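Local coordinates for protein beta-ketoacyl synthase (Burkholderia phymatum, PDB 4EWG) that probably catalyses the condensation step of fatty acid chain elongation, as a 3-oxoacyl-[acyl-carrier-protein] synthase of the thiolase-like superfamily, at residues Ser21-Lys31 against Trp350-Trp360; Trp155-Pro163 against Asn181-Leu191. All coordinates share one frame; numbering follows the deposited sequence.

Contact 1: Ser21-Lys31 against Trp350-Trp360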
loop_
_atom_site.group_PDB
_atom_site.type_symbol
_atom_site.label_atom_id
_atom_site.label_comp_id
_atom_site.label_asym_id
_atom_site.label_seq_id
_atom_site.Cartn_x
_atom_site.Cartn_y
_atom_site.Cartn_z
ATOM N N SER A 21 -10.674 -14.742 -19.782
ATOM C CA SER A 21 -9.473 -13.917 -19.992
ATOM C C SER A 21 -9.397 -13.203 -21.324
ATOM O O SER A 21 -9.057 -12.031 -21.361
ATOM C CB SER A 21 -8.222 -14.707 -19.791
ATOM O OG SER A 21 -7.981 -14.822 -18.396
ATOM N N ARG A 22 -9.717 -13.864 -22.410
ATOM C CA ARG A 22 -9.631 -13.199 -23.719
ATOM C C ARG A 22 -10.791 -12.228 -23.894
ATOM O O ARG A 22 -11.899 -12.499 -23.444
ATOM C CB ARG A 22 -9.681 -14.204 -24.852
ATOM C CG ARG A 22 -8.604 -15.275 -24.846
ATOM C CD ARG A 22 -9.038 -16.407 -25.748
ATOM N NE ARG A 22 -9.314 -15.969 -27.124
ATOM C CZ ARG A 22 -8.381 -15.775 -28.075
ATOM N NH1 ARG A 22 -7.082 -15.935 -27.810
ATOM N NH2 ARG A 22 -8.744 -15.409 -29.312
ATOM N N TRP A 23 -10.529 -11.095 -24.544
ATOM C CA TRP A 23 -11.554 -10.085 -24.716
ATOM C C TRP A 23 -12.703 -10.596 -25.550
ATOM O O TRP A 23 -13.854 -10.340 -25.222
ATOM C CB TRP A 23 -11.006 -8.814 -25.330
ATOM C CG TRP A 23 -12.143 -7.911 -25.639
ATOM C CD1 TRP A 23 -12.709 -7.646 -26.887
ATOM C CD2 TRP A 23 -12.981 -7.229 -24.679
ATOM N NE1 TRP A 23 -13.785 -6.840 -26.758
ATOM C CE2 TRP A 23 -13.999 -6.545 -25.445
ATOM C CE3 TRP A 23 -12.966 -7.094 -23.303
ATOM C CZ2 TRP A 23 -14.968 -5.772 -24.847
ATOM C CZ3 TRP A 23 -13.951 -6.307 -22.700
ATOM C CH2 TRP A 23 -14.923 -5.653 -23.457
ATOM N N ASP A 24 -12.395 -11.356 -26.607
ATOM C CA ASP A 24 -13.429 -11.887 -27.496
ATOM C C ASP A 24 -14.434 -12.760 -26.742
ATOM O O ASP A 24 -15.615 -12.662 -26.954
ATOM C CB ASP A 24 -12.834 -12.598 -28.766
ATOM C CG ASP A 24 -12.022 -13.870 -28.446
ATOM O OD1 ASP A 24 -11.712 -14.144 -27.271
ATOM O OD2 ASP A 24 -11.683 -14.607 -29.397
ATOM N N GLU A 25 -13.935 -13.585 -25.841
ATOM C CA GLU A 25 -14.734 -14.403 -24.933
ATOM C C GLU A 25 -15.581 -13.509 -23.994
ATOM O O GLU A 25 -16.793 -13.740 -23.784
ATOM C CB GLU A 25 -13.657 -15.189 -24.184
ATOM C CG GLU A 25 -13.892 -16.460 -23.405
ATOM C CD GLU A 25 -12.510 -17.130 -23.109
ATOM O OE1 GLU A 25 -11.634 -16.566 -22.329
ATOM O OE2 GLU A 25 -12.267 -18.187 -23.727
ATOM N N ILE A 26 -14.953 -12.471 -23.451
ATOM C CA ILE A 26 -15.632 -11.550 -22.538
ATOM C C ILE A 26 -16.705 -10.738 -23.268
ATOM O O ILE A 26 -17.829 -10.597 -22.781
ATOM C CB ILE A 26 -14.621 -10.611 -21.853
ATOM C CG1 ILE A 26 -13.701 -11.424 -20.916
ATOM C CG2 ILE A 26 -15.344 -9.520 -21.061
ATOM C CD1 ILE A 26 -12.350 -10.787 -20.591
ATOM N N GLU A 27 -16.367 -10.215 -24.446
ATOM C CA GLU A 27 -17.347 -9.504 -25.289
ATOM C C GLU A 27 -18.598 -10.357 -25.537
ATOM O O GLU A 27 -19.718 -9.872 -25.389
ATOM C CB GLU A 27 -16.740 -9.074 -26.640
ATOM C CG GLU A 27 -17.574 -8.028 -27.399
ATOM C CD GLU A 27 -16.985 -7.647 -28.736
ATOM O OE1 GLU A 27 -15.784 -7.353 -28.811
ATOM O OE2 GLU A 27 -17.751 -7.622 -29.721
ATOM N N ALA A 28 -18.400 -11.619 -25.886
ATOM C CA ALA A 28 -19.526 -12.522 -26.149
ATOM C C ALA A 28 -20.403 -12.654 -24.895
ATOM O O ALA A 28 -21.623 -12.601 -24.976
ATOM C CB ALA A 28 -19.019 -13.888 -26.631
ATOM N N ALA A 29 -19.772 -12.750 -23.724
ATOM C CA ALA A 29 -20.515 -12.827 -22.472
ATOM C C ALA A 29 -21.280 -11.529 -22.194
ATOM O O ALA A 29 -22.466 -11.557 -21.921
ATOM C CB ALA A 29 -19.594 -13.153 -21.315
ATOM N N LEU A 30 -20.599 -10.400 -22.272
ATOM C CA LEU A 30 -21.263 -9.129 -22.107
ATOM C C LEU A 30 -22.479 -9.095 -23.028
ATOM O O LEU A 30 -23.615 -8.865 -22.575
ATOM C CB LEU A 30 -20.324 -7.975 -22.415
ATOM C CG LEU A 30 -19.176 -7.706 -21.436
ATOM C CD1 LEU A 30 -18.268 -6.608 -21.987
ATOM C CD2 LEU A 30 -19.690 -7.336 -20.051
ATOM N N LYS A 31 -22.261 -9.391 -24.302
ATOM C CA LYS A 31 -23.356 -9.370 -25.277
ATOM C C LYS A 31 -24.501 -10.285 -24.914
ATOM O O LYS A 31 -25.641 -9.941 -25.140
ATOM C CB LYS A 31 -22.865 -9.749 -26.682
ATOM C CG LYS A 31 -22.271 -8.568 -27.398
ATOM C CD LYS A 31 -22.040 -8.795 -28.873
ATOM C CE LYS A 31 -21.551 -7.490 -29.484
ATOM N NZ LYS A 31 -20.655 -7.739 -30.633
ATOM N N TRP A 350 -9.413 -1.795 -17.868
ATOM C CA TRP A 350 -9.136 -2.681 -19.017
ATOM C C TRP A 350 -10.350 -2.751 -19.926
ATOM O O TRP A 350 -10.269 -2.406 -21.109
ATOM C CB TRP A 350 -8.737 -4.046 -18.467
ATOM C CG TRP A 350 -8.726 -5.183 -19.444
ATOM C CD1 TRP A 350 -8.557 -5.117 -20.795
ATOM C CD2 TRP A 350 -8.818 -6.598 -19.133
ATOM N NE1 TRP A 350 -8.614 -6.377 -21.353
ATOM C CE2 TRP A 350 -8.764 -7.302 -20.393
ATOM C CE3 TRP A 350 -9.018 -7.323 -17.971
ATOM C CZ2 TRP A 350 -8.852 -8.656 -20.473
ATOM C CZ3 TRP A 350 -9.109 -8.694 -18.066
ATOM C CH2 TRP A 350 -9.024 -9.346 -19.283
ATOM N N TRP A 351 -11.491 -3.171 -19.368
ATOM C CA TRP A 351 -12.712 -3.346 -20.169
ATOM C C TRP A 351 -13.198 -2.050 -20.739
ATOM O O TRP A 351 -13.696 -2.036 -21.853
ATOM C CB TRP A 351 -13.790 -4.018 -19.353
ATOM C CG TRP A 351 -13.444 -5.471 -19.042
ATOM C CD1 TRP A 351 -12.223 -6.099 -19.226
ATOM C CD2 TRP A 351 -14.301 -6.481 -18.473
ATOM N NE1 TRP A 351 -12.277 -7.377 -18.825
ATOM C CE2 TRP A 351 -13.503 -7.664 -18.347
ATOM C CE3 TRP A 351 -15.617 -6.516 -18.072
ATOM C CZ2 TRP A 351 -14.007 -8.835 -17.841
ATOM C CZ3 TRP A 351 -16.127 -7.703 -17.539
ATOM C CH2 TRP A 351 -15.335 -8.841 -17.434
ATOM N N THR A 352 -13.044 -0.944 -20.001
ATOM C CA THR A 352 -13.402 0.379 -20.524
ATOM C C THR A 352 -12.564 0.752 -21.779
ATOM O O THR A 352 -13.089 1.342 -22.706
ATOM C CB THR A 352 -13.276 1.473 -19.443
ATOM O OG1 THR A 352 -14.216 1.198 -18.425
ATOM C CG2 THR A 352 -13.553 2.857 -19.984
ATOM N N ILE A 353 -11.277 0.411 -21.784
ATOM C CA ILE A 353 -10.420 0.655 -22.948
ATOM C C ILE A 353 -10.805 -0.263 -24.124
ATOM O O ILE A 353 -10.845 0.176 -25.268
ATOM C CB ILE A 353 -8.940 0.473 -22.621
ATOM C CG1 ILE A 353 -8.457 1.553 -21.652
ATOM C CG2 ILE A 353 -8.097 0.580 -23.874
ATOM C CD1 ILE A 353 -7.107 1.237 -21.070
ATOM N N GLU A 354 -11.126 -1.508 -23.824
ATOM C CA GLU A 354 -11.585 -2.438 -24.844
ATOM C C GLU A 354 -12.885 -1.953 -25.492
ATOM O O GLU A 354 -13.038 -2.010 -26.706
ATOM C CB GLU A 354 -11.818 -3.830 -24.264
ATOM C CG GLU A 354 -10.597 -4.457 -23.627
ATOM C CD GLU A 354 -9.645 -5.108 -24.618
ATOM O OE1 GLU A 354 -9.509 -4.616 -25.757
ATOM O OE2 GLU A 354 -9.012 -6.121 -24.232
ATOM N N MET A 355 -13.808 -1.449 -24.677
ATOM C CA MET A 355 -15.048 -0.937 -25.189
ATOM C C MET A 355 -14.807 0.321 -26.011
ATOM O O MET A 355 -15.358 0.466 -27.108
ATOM C CB MET A 355 -15.991 -0.665 -24.042
ATOM C CG MET A 355 -16.462 -1.942 -23.374
ATOM S SD MET A 355 -17.786 -1.668 -22.188
ATOM C CE MET A 355 -16.929 -0.657 -20.985
ATOM N N MET A 356 -13.967 1.212 -25.508
ATOM C CA MET A 356 -13.618 2.436 -26.241
ATOM C C MET A 356 -13.044 2.133 -27.597
ATOM O O MET A 356 -13.423 2.763 -28.550
ATOM C CB MET A 356 -12.611 3.302 -25.461
ATOM C CG MET A 356 -12.074 4.487 -26.256
ATOM S SD MET A 356 -11.158 5.681 -25.286
ATOM C CE MET A 356 -9.552 4.919 -25.096
ATOM N N LYS A 357 -12.134 1.158 -27.681
ATOM C CA LYS A 357 -11.516 0.796 -28.982
ATOM C C LYS A 357 -12.533 0.335 -29.984
ATOM O O LYS A 357 -12.331 0.489 -31.186
ATOM C CB LYS A 357 -10.484 -0.306 -28.841
ATOM C CG LYS A 357 -9.133 0.151 -28.301
ATOM C CD LYS A 357 -8.302 -1.034 -27.817
ATOM C CE LYS A 357 -7.604 -1.760 -28.954
ATOM N NZ LYS A 357 -7.141 -3.128 -28.557
ATOM N N ARG A 358 -13.645 -0.215 -29.511
ATOM C CA ARG A 358 -14.620 -0.803 -30.413
ATOM C C ARG A 358 -15.896 -0.016 -30.578
ATOM O O ARG A 358 -16.826 -0.480 -31.238
ATOM C CB ARG A 358 -14.921 -2.210 -29.943
ATOM C CG ARG A 358 -13.672 -3.052 -29.944
ATOM C CD ARG A 358 -13.927 -4.439 -29.384
ATOM N NE ARG A 358 -12.745 -5.287 -29.538
ATOM C CZ ARG A 358 -11.622 -5.183 -28.819
ATOM N NH1 ARG A 358 -11.466 -4.243 -27.868
ATOM N NH2 ARG A 358 -10.640 -6.026 -29.040
ATOM N N ASN A 359 -15.943 1.201 -30.043
ATOM C CA ASN A 359 -17.167 2.025 -30.103
ATOM C C ASN A 359 -18.429 1.348 -29.569
ATOM O O ASN A 359 -19.561 1.611 -30.053
ATOM C CB ASN A 359 -17.421 2.499 -31.548
ATOM C CG ASN A 359 -16.352 3.449 -32.044
ATOM O OD1 ASN A 359 -15.601 4.029 -31.263
ATOM N ND2 ASN A 359 -16.281 3.610 -33.352
ATOM N N TRP A 360 -18.246 0.493 -28.562
ATOM C CA TRP A 360 -19.311 -0.397 -28.100
ATOM C C TRP A 360 -19.312 -0.443 -26.603
ATOM O O TRP A 360 -18.335 -0.869 -25.975
ATOM C CB TRP A 360 -19.075 -1.761 -28.692
ATOM C CG TRP A 360 -20.118 -2.768 -28.391
ATOM C CD1 TRP A 360 -21.237 -3.095 -29.164
ATOM C CD2 TRP A 360 -20.158 -3.664 -27.243
ATOM N NE1 TRP A 360 -21.960 -4.092 -28.570
ATOM C CE2 TRP A 360 -21.357 -4.481 -27.404
ATOM C CE3 TRP A 360 -19.343 -3.866 -26.121
ATOM C CZ2 TRP A 360 -21.722 -5.447 -26.469
ATOM C CZ3 TRP A 360 -19.720 -4.844 -25.184
ATOM C CH2 TRP A 360 -20.879 -5.615 -25.355
#

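Contact 2: Trp155-Pro163 against Asn181-Leu191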
loop_
_atom_site.group_PDB
_atom_site.type_symbol
_atom_site.label_atom_id
_atom_site.label_comp_id
_atom_site.label_asym_id
_atom_site.label_seq_id
_atom_site.Cartn_x
_atom_site.Cartn_y
_atom_site.Cartn_z
ATOM N N TRP A 155 9.011 -12.046 -12.260
ATOM C CA TRP A 155 9.831 -11.720 -13.433
ATOM C C TRP A 155 11.132 -11.108 -13.037
ATOM O O TRP A 155 11.804 -10.464 -13.820
ATOM C CB TRP A 155 9.057 -10.821 -14.392
ATOM C CG TRP A 155 7.976 -11.599 -15.160
ATOM C CD1 TRP A 155 8.119 -12.307 -16.329
ATOM C CD2 TRP A 155 6.602 -11.762 -14.797
ATOM N NE1 TRP A 155 6.934 -12.880 -16.705
ATOM C CE2 TRP A 155 5.995 -12.601 -15.826
ATOM C CE3 TRP A 155 5.835 -11.339 -13.744
ATOM C CZ2 TRP A 155 4.676 -12.962 -15.784
ATOM C CZ3 TRP A 155 4.519 -11.719 -13.706
ATOM C CH2 TRP A 155 3.947 -12.513 -14.720
ATOM N N ASP A 156 11.506 -11.323 -11.790
ATOM C CA ASP A 156 12.780 -10.880 -11.327
ATOM C C ASP A 156 12.949 -9.387 -11.507
ATOM O O ASP A 156 14.052 -8.910 -11.770
ATOM C CB ASP A 156 13.854 -11.623 -12.141
ATOM C CG ASP A 156 15.157 -11.582 -11.514
ATOM O OD1 ASP A 156 15.289 -12.188 -10.439
ATOM O OD2 ASP A 156 16.088 -10.951 -12.075
ATOM N N LEU A 157 11.864 -8.638 -11.367
ATOM C CA LEU A 157 11.896 -7.201 -11.664
ATOM C C LEU A 157 12.641 -6.453 -10.561
ATOM O O LEU A 157 12.674 -6.895 -9.417
ATOM C CB LEU A 157 10.487 -6.643 -11.832
ATOM C CG LEU A 157 9.623 -7.316 -12.906
ATOM C CD1 LEU A 157 8.200 -6.701 -12.884
ATOM C CD2 LEU A 157 10.255 -7.181 -14.271
ATOM N N LYS A 158 13.285 -5.346 -10.941
ATOM C CA LYS A 158 14.179 -4.639 -10.050
ATOM C C LYS A 158 13.844 -3.172 -9.965
ATOM O O LYS A 158 14.617 -2.399 -9.445
ATOM C CB LYS A 158 15.663 -4.877 -10.459
ATOM C CG LYS A 158 16.099 -6.336 -10.272
ATOM C CD LYS A 158 17.433 -6.719 -10.949
ATOM C CE LYS A 158 17.581 -8.244 -11.120
ATOM N NZ LYS A 158 16.915 -8.727 -12.373
ATOM N N GLY A 159 12.646 -2.805 -10.432
ATOM C CA GLY A 159 12.143 -1.460 -10.314
ATOM C C GLY A 159 11.430 -1.227 -8.993
ATOM O O GLY A 159 11.429 -2.077 -8.087
ATOM N N ARG A 160 10.812 -0.064 -8.859
ATOM C CA ARG A 160 10.167 0.281 -7.594
ATOM C C ARG A 160 8.858 -0.460 -7.464
ATOM O O ARG A 160 8.189 -0.745 -8.468
ATOM C CB ARG A 160 9.996 1.773 -7.387
ATOM C CG ARG A 160 9.628 2.583 -8.601
ATOM C CD ARG A 160 9.221 4.012 -8.229
ATOM N NE ARG A 160 10.327 4.794 -7.700
ATOM C CZ ARG A 160 10.223 6.060 -7.260
ATOM N NH1 ARG A 160 9.058 6.687 -7.268
ATOM N NH2 ARG A 160 11.291 6.704 -6.810
ATOM N N ILE A 161 8.544 -0.855 -6.220
ATOM C CA ILE A 161 7.277 -1.470 -5.873
ATOM C C ILE A 161 6.428 -0.385 -5.174
ATOM O O ILE A 161 6.846 0.230 -4.169
ATOM C CB ILE A 161 7.453 -2.766 -5.017
ATOM C CG1 ILE A 161 8.108 -3.884 -5.845
ATOM C CG2 ILE A 161 6.109 -3.268 -4.513
ATOM C CD1 ILE A 161 8.537 -5.133 -5.055
ATOM N N VAL A 162 5.272 -0.104 -5.781
ATOM C CA VAL A 162 4.318 0.806 -5.262
ATOM C C VAL A 162 3.120 -0.013 -4.762
ATOM O O VAL A 162 2.258 -0.415 -5.522
ATOM C CB VAL A 162 3.848 1.795 -6.334
ATOM C CG1 VAL A 162 2.912 2.814 -5.694
ATOM C CG2 VAL A 162 5.049 2.452 -7.025
ATOM N N PRO A 163 3.059 -0.239 -3.473
ATOM C CA PRO A 163 1.981 -1.082 -2.943
ATOM C C PRO A 163 0.753 -0.227 -2.916
ATOM O O PRO A 163 0.822 0.876 -2.387
ATOM C CB PRO A 163 2.506 -1.476 -1.539
ATOM C CG PRO A 163 3.393 -0.353 -1.151
ATOM C CD PRO A 163 3.919 0.305 -2.405
ATOM N N ASN A 181 4.469 7.724 -11.767
ATOM C CA ASN A 181 5.867 7.296 -11.714
ATOM C C ASN A 181 6.538 7.353 -13.094
ATOM O O ASN A 181 7.676 7.828 -13.218
ATOM C CB ASN A 181 5.986 5.893 -11.091
ATOM C CG ASN A 181 6.031 5.929 -9.576
ATOM O OD1 ASN A 181 7.061 6.227 -8.995
ATOM N ND2 ASN A 181 4.926 5.598 -8.937
ATOM N N ILE A 182 5.829 6.915 -14.136
ATOM C CA ILE A 182 6.396 6.965 -15.518
ATOM C C ILE A 182 6.447 8.394 -16.017
ATOM O O ILE A 182 7.463 8.840 -16.526
ATOM C CB ILE A 182 5.591 6.099 -16.503
ATOM C CG1 ILE A 182 5.586 4.637 -16.019
ATOM C CG2 ILE A 182 6.144 6.225 -17.930
ATOM C CD1 ILE A 182 4.824 3.668 -16.903
ATOM N N ALA A 183 5.368 9.131 -15.834
ATOM C CA ALA A 183 5.320 10.541 -16.240
ATOM C C ALA A 183 6.481 11.335 -15.663
ATOM O O ALA A 183 7.066 12.215 -16.335
ATOM C CB ALA A 183 4.003 11.181 -15.803
ATOM N N MET A 184 6.789 11.034 -14.414
ATOM C CA MET A 184 7.791 11.730 -13.631
ATOM C C MET A 184 9.215 11.201 -13.927
ATOM O O MET A 184 10.180 11.736 -13.446
ATOM C CB MET A 184 7.403 11.557 -12.155
ATOM C CG MET A 184 8.087 12.414 -11.129
ATOM S SD MET A 184 7.446 12.138 -9.409
ATOM C CE MET A 184 9.021 11.977 -8.548
ATOM N N GLY A 185 9.328 10.164 -14.754
ATOM C CA GLY A 185 10.628 9.652 -15.187
ATOM C C GLY A 185 11.297 8.670 -14.259
ATOM O O GLY A 185 12.450 8.353 -14.447
ATOM N N LYS A 186 10.577 8.134 -13.273
ATOM C CA LYS A 186 11.210 7.216 -12.294
ATOM C C LYS A 186 11.368 5.809 -12.821
ATOM O O LYS A 186 12.248 5.093 -12.404
ATOM C CB LYS A 186 10.408 7.191 -10.983
ATOM C CG LYS A 186 10.470 8.505 -10.218
ATOM C CD LYS A 186 11.899 8.681 -9.672
ATOM C CE LYS A 186 12.411 10.109 -9.736
ATOM N NZ LYS A 186 11.898 10.976 -8.683
ATOM N N GLN A 187 10.470 5.427 -13.734
ATOM C CA GLN A 187 10.449 4.119 -14.322
ATOM C C GLN A 187 10.044 4.267 -15.767
ATOM O O GLN A 187 9.260 5.161 -16.111
ATOM C CB GLN A 187 9.414 3.239 -13.598
ATOM C CG GLN A 187 9.774 2.876 -12.185
ATOM C CD GLN A 187 10.951 1.929 -12.093
ATOM O OE1 GLN A 187 11.641 1.925 -11.087
ATOM N NE2 GLN A 187 11.200 1.124 -13.150
ATOM N N THR A 188 10.563 3.390 -16.607
ATOM C CA THR A 188 10.209 3.372 -18.018
ATOM C C THR A 188 8.929 2.593 -18.228
ATOM O O THR A 188 8.141 2.910 -19.102
ATOM C CB THR A 188 11.293 2.707 -18.869
ATOM O OG1 THR A 188 12.520 3.429 -18.728
ATOM C CG2 THR A 188 10.903 2.694 -20.331
ATOM N N LEU A 189 8.746 1.545 -17.432
ATOM C CA LEU A 189 7.599 0.668 -17.536
ATOM C C LEU A 189 7.084 0.347 -16.163
ATOM O O LEU A 189 7.822 0.395 -15.204
ATOM C CB LEU A 189 8.013 -0.645 -18.217
ATOM C CG LEU A 189 8.339 -0.492 -19.704
ATOM C CD1 LEU A 189 9.784 -0.972 -20.023
ATOM C CD2 LEU A 189 7.258 -1.165 -20.557
ATOM N N MET A 190 5.807 0.000 -16.081
ATOM C CA MET A 190 5.180 -0.448 -14.833
ATOM C C MET A 190 4.116 -1.472 -15.166
ATOM O O MET A 190 3.337 -1.293 -16.129
ATOM C CB MET A 190 4.502 0.712 -14.070
ATOM C CG MET A 190 5.431 1.760 -13.464
ATOM S SD MET A 190 6.484 1.150 -12.128
ATOM C CE MET A 190 5.395 1.203 -10.679
ATOM N N LEU A 191 4.094 -2.557 -14.396
ATOM C CA LEU A 191 2.901 -3.393 -14.286
ATOM C C LEU A 191 2.006 -2.744 -13.221
ATOM O O LEU A 191 2.466 -2.442 -12.125
ATOM C CB LEU A 191 3.262 -4.805 -13.860
ATOM C CG LEU A 191 4.191 -5.544 -14.859
ATOM C CD1 LEU A 191 4.499 -6.900 -14.300
ATOM C CD2 LEU A 191 3.589 -5.626 -16.278
HETATM O O HOH W 1 12.356 4.051 -9.147
#

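Contact 1: Ser21-Lys31 against Trp350-Trp360
Trp23 packs as a knob into a hole formed by Trp351, Glu354, Met355 and Arg358. Its indole lies with CG anti to the backbone N (chi1 172°), which carries the ring across to helix 344-358. CB of Glu354 sits over one face, 3.4 Å from the centroid of the six-membered ring of Trp23. The ring edge meets the face of Trp351 in a T-shaped pair, planes 71° apart. Ile26 lays CG2 over the six-membered ring of Trp351, 3.7 Å from its centroid. Further along, Leu30 CB reaches the edge of the Trp360 ring, 3.8 Å from CH2. Helix segments 23-31 and 350-358 cross nearly at right angles (-83°).

Toward the polar edge, the guanidinium of Arg358 covers the pyrrole end of Trp23, with Trp23 CD1 3.3 Å from Arg358 CZ. Arg358 NH1 is bound to Glu354 OE1 at 2.9 Å and also to Glu354 O. Glu27 OE1 accepts from Trp23 NE1 at 2.9 Å, and its OE2 pairs with Lys31 NZ. These close polar bonds stay within their own segments. Aromatic and CH-pi packing joins the helices; a long ion pair, Glu27 OE1 to Arg358 NE (3.7 Å), and an off-centre Lys31-Trp360 cation-pi contact probably add modest attraction.

Contact 2: Trp155-Pro163 against Asn181-Leu191
Arg160 reaches across to Asn181, Lys186 and Gln187. Its NH1 gives a hydrogen bond of 2.7 Å to Asn181 OD1, which it meets nearly head-on along the carbonyl bond (C=O...N 168°). The guanidinium and amide planes are 74° apart. The aliphatic part of Lys186 lies over one guanidinium face, with Lys186 CD 3.5 Å from Arg160 NH2. The two charged ends stay apart, NZ of Lys186 4.7 Å from NH2 of Arg160. Glu180 of the second subunit forms a salt bridge with Arg160 NH1 and probably offsets these like charges.

The backbone N of Arg160 donates to Gln187 OE1 at 3.1 Å, from well above the amide carbonyl plane. The bend at chi2 of Gln187 (-69°) turns the amide back to this N-H. Water 1 can donate to Gln187 OE1 (3.0 Å) and accepts weakly from Arg160 NE. Gln187 NE2 is satisfied by Gly103 O, and Asn181 ND2 by Tyr177 O of the same chain.

Strand 161-163 is an outermost strand of the central mixed sheet within this chain. With helix 170-183 and strand 189-196 it forms a beta-alpha-beta crossover, as in the alpha/beta core of the thiolase fold. The parallel strand 105-110 lies between the two strands. Val162 and Meet190 come from these two strands, and Val162 CG2 touches Met190 CE at 3.9 Å. Leu157 CD1 touches Leu191 CD1 at 4.0 Å. Ile161 O accepts from Tyr177 OH and Gln173 NE2 of the second subunit.

Overall arrangement
The two contacts do not touch: their centres are 27 Å apart, and the nearest atoms about 12 Å. The chain between the two segments of contact 1 includes both segments of contact 2. They share no helix or strand. Contact 1 packs helix 23-32 against helix 344-358, beside strands 8-16 and 299-303 of the main sheet. It is partly buried; its charged edge, with Lys31 and Arg358, is exposed, and no other chain reaches it. Contact 2 is buried, at the edge of the same sheet where the second subunit packs. Aromatic packing dominates the first; hydrogen bonds across the segments, a water and an intersubunit ion pair mark the second.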